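Local atomic coordinates of probable adhesion protein (Pseudomonas aeruginosa PAO1, PDB entry 6R3Z), a protein that probably serves as the periplasmic solute-binding component of an iron transport system, holding divalent metal ions such as ferrous iron. Residues V20-G25 against A149-A154. Numbering follows the deposited sequence.
Sequences VSNIVG and AKRLRA
Arg151 lays the end of its guanidinium against the side-chain amide of Asn22, and this one pair makes the whole contact between 20-25 and 149-154. Arg151 NH2 gives a hydrogen bond to Asn22 OD1, 2.9 Å from nitrogen to oxygen. It is nearly straight, with an N-H...O angle of 161°. The oxygen lies at the edge of the guanidinium and practically in its plane, where an N-H points. On the asparagine side the fit is less regular: the donor stands 47° out of the carbonyl plane, above it, and misses the lone pairs. This is in keeping with amide and guanidinium planes turned 53° against each other, the two side chains crossing at about a right angle.

A water closes a small ring beside the direct bond. The water oxygen donates to Asn22 OD1 at 2.9 Å. The same water oxygen accepts from Arg151 NH1 at 3.0 Å. OD1 therefore takes two donors, and both terminal nitrogens of Arg151 are tied to it, one directly and one through solvent. With CG beside the backbone N and opposite the carbonyl carbon, bends at chi2 and chi3 steer the guanidinium toward Asn22. NH2 also forms a salt bridge with Glu262, which should help fix the rotation of the guanidinium, while Asn22 ND2 bonds back to Ser18 O and steadies the amide.

With only 63 Å² buried, this is a polar surface bridge away from the metal site. In this ZnuA-like fold of the solute-binding protein 9 family, it links helix 14-24, whose Val20 and Val24 pack on strands 8-11 and 29-32 of the first parallel sheet (strand order 2-1-3-4), to the long helix 138-160, and through Glu262 to helix 260-277.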
loop_
_atom_site.group_PDB
_atom_site.type_symbol
_atom_site.label_atom_id
_atom_site.label_comp_id
_atom_site.label_asym_id
_atom_site.label_seq_id
_atom_site.Cartn_x
_atom_site.Cartn_y
_atom_site.Cartn_z
ATOM N N VAL A 20 8.485 -8.629 -4.803
ATOM C CA VAL A 20 8.897 -9.822 -5.556
ATOM C C VAL A 20 10.231 -9.590 -6.307
ATOM O O VAL A 20 11.124 -10.439 -6.212
ATOM C CB VAL A 20 7.742 -10.348 -6.457
ATOM C CG1 VAL A 20 8.203 -11.514 -7.329
ATOM C CG2 VAL A 20 6.537 -10.770 -5.587
ATOM N N SER A 21 10.391 -8.434 -6.989
ATOM C CA SER A 21 11.644 -8.119 -7.711
ATOM C C SER A 21 12.862 -8.157 -6.760
ATOM O O SER A 21 13.898 -8.719 -7.106
ATOM C CB SER A 21 11.554 -6.739 -8.366
ATOM O OG SER A 21 10.527 -6.742 -9.340
ATOM N N ASN A 22 12.720 -7.582 -5.552
ATOM C CA ASN A 22 13.820 -7.590 -4.576
ATOM C C ASN A 22 14.106 -8.988 -4.034
ATOM O O ASN A 22 15.269 -9.315 -3.795
ATOM C CB ASN A 22 13.586 -6.578 -3.475
ATOM C CG ASN A 22 14.064 -5.219 -3.920
ATOM O OD1 ASN A 22 15.267 -4.926 -3.857
ATOM N ND2 ASN A 22 13.145 -4.364 -4.396
ATOM N N ILE A 23 13.062 -9.823 -3.897
ATOM C CA ILE A 23 13.214 -11.200 -3.441
ATOM C C ILE A 23 13.919 -12.076 -4.525
ATOM O O ILE A 23 14.816 -12.827 -4.185
ATOM C CB ILE A 23 11.860 -11.825 -3.032
ATOM C CG1 ILE A 23 11.251 -11.121 -1.778
ATOM C CG2 ILE A 23 11.999 -13.344 -2.784
ATOM C CD1 ILE A 23 9.760 -11.362 -1.598
ATOM N N VAL A 24 13.439 -12.048 -5.773
ATOM C CA VAL A 24 13.938 -12.958 -6.818
ATOM C C VAL A 24 15.154 -12.461 -7.597
ATOM O O VAL A 24 15.890 -13.283 -8.158
ATOM C CB VAL A 24 12.798 -13.364 -7.807
ATOM C CG1 VAL A 24 11.600 -13.929 -7.048
ATOM C CG2 VAL A 24 12.380 -12.196 -8.713
ATOM N N GLY A 25 15.310 -11.140 -7.708
ATOM C CA GLY A 25 16.373 -10.564 -8.522
ATOM C C GLY A 25 16.233 -11.041 -9.962
ATOM O O GLY A 25 15.124 -11.085 -10.504
ATOM N N ALA A 149 14.527 -6.516 3.820
ATOM C CA ALA A 149 13.978 -6.181 5.143
ATOM C C ALA A 149 14.947 -5.256 5.909
ATOM O O ALA A 149 14.492 -4.330 6.579
ATOM C CB ALA A 149 13.718 -7.453 5.942
ATOM N N LYS A 150 16.275 -5.461 5.746
ATOM C CA LYS A 150 17.277 -4.614 6.404
ATOM C C LYS A 150 17.166 -3.165 5.848
ATOM O O LYS A 150 17.198 -2.200 6.624
ATOM C CB LYS A 150 18.691 -5.194 6.194
ATOM C CG LYS A 150 19.746 -4.536 7.064
ATOM C CD LYS A 150 21.125 -5.157 6.869
ATOM C CE LYS A 150 22.165 -4.355 7.618
ATOM N NZ LYS A 150 23.544 -4.748 7.238
ATOM N N ARG A 151 17.005 -3.031 4.514
ATOM C CA ARG A 151 16.855 -1.726 3.849
ATOM C C ARG A 151 15.579 -1.030 4.329
ATOM O O ARG A 151 15.612 0.170 4.590
ATOM C CB ARG A 151 16.884 -1.843 2.307
ATOM C CG ARG A 151 18.290 -2.151 1.757
ATOM C CD ARG A 151 18.572 -1.493 0.400
ATOM N NE ARG A 151 17.505 -1.650 -0.600
ATOM C CZ ARG A 151 17.291 -2.741 -1.335
ATOM N NH1 ARG A 151 18.042 -3.825 -1.163
ATOM N NH2 ARG A 151 16.317 -2.757 -2.245
ATOM N N LEU A 152 14.485 -1.779 4.484
ATOM C CA LEU A 152 13.208 -1.193 4.933
ATOM C C LEU A 152 13.316 -0.656 6.376
ATOM O O LEU A 152 12.813 0.437 6.658
ATOM C CB LEU A 152 12.011 -2.153 4.756
ATOM C CG LEU A 152 11.717 -2.635 3.306
ATOM C CD1 LEU A 152 10.549 -3.627 3.274
ATOM C CD2 LEU A 152 11.505 -1.452 2.332
ATOM N N ARG A 153 13.987 -1.409 7.273
ATOM C CA ARG A 153 14.203 -0.972 8.659
ATOM C C ARG A 153 15.055 0.312 8.680
ATOM O O ARG A 153 14.752 1.240 9.435
ATOM C CB ARG A 153 14.871 -2.078 9.485
ATOM C CG ARG A 153 13.931 -3.220 9.854
ATOM C CD ARG A 153 14.530 -4.142 10.910
ATOM N NE ARG A 153 15.713 -4.852 10.416
ATOM C CZ ARG A 153 15.692 -6.037 9.813
ATOM N NH1 ARG A 153 16.818 -6.591 9.392
ATOM N NH2 ARG A 153 14.546 -6.680 9.637
ATOM N N ALA A 154 16.082 0.377 7.815
ATOM C CA ALA A 154 16.993 1.524 7.705
ATOM C C ALA A 154 16.256 2.776 7.214
ATOM O O ALA A 154 16.483 3.857 7.744
ATOM C CB ALA A 154 18.178 1.192 6.797
HETATM O O HOH W 1 17.175 -6.516 -2.267
#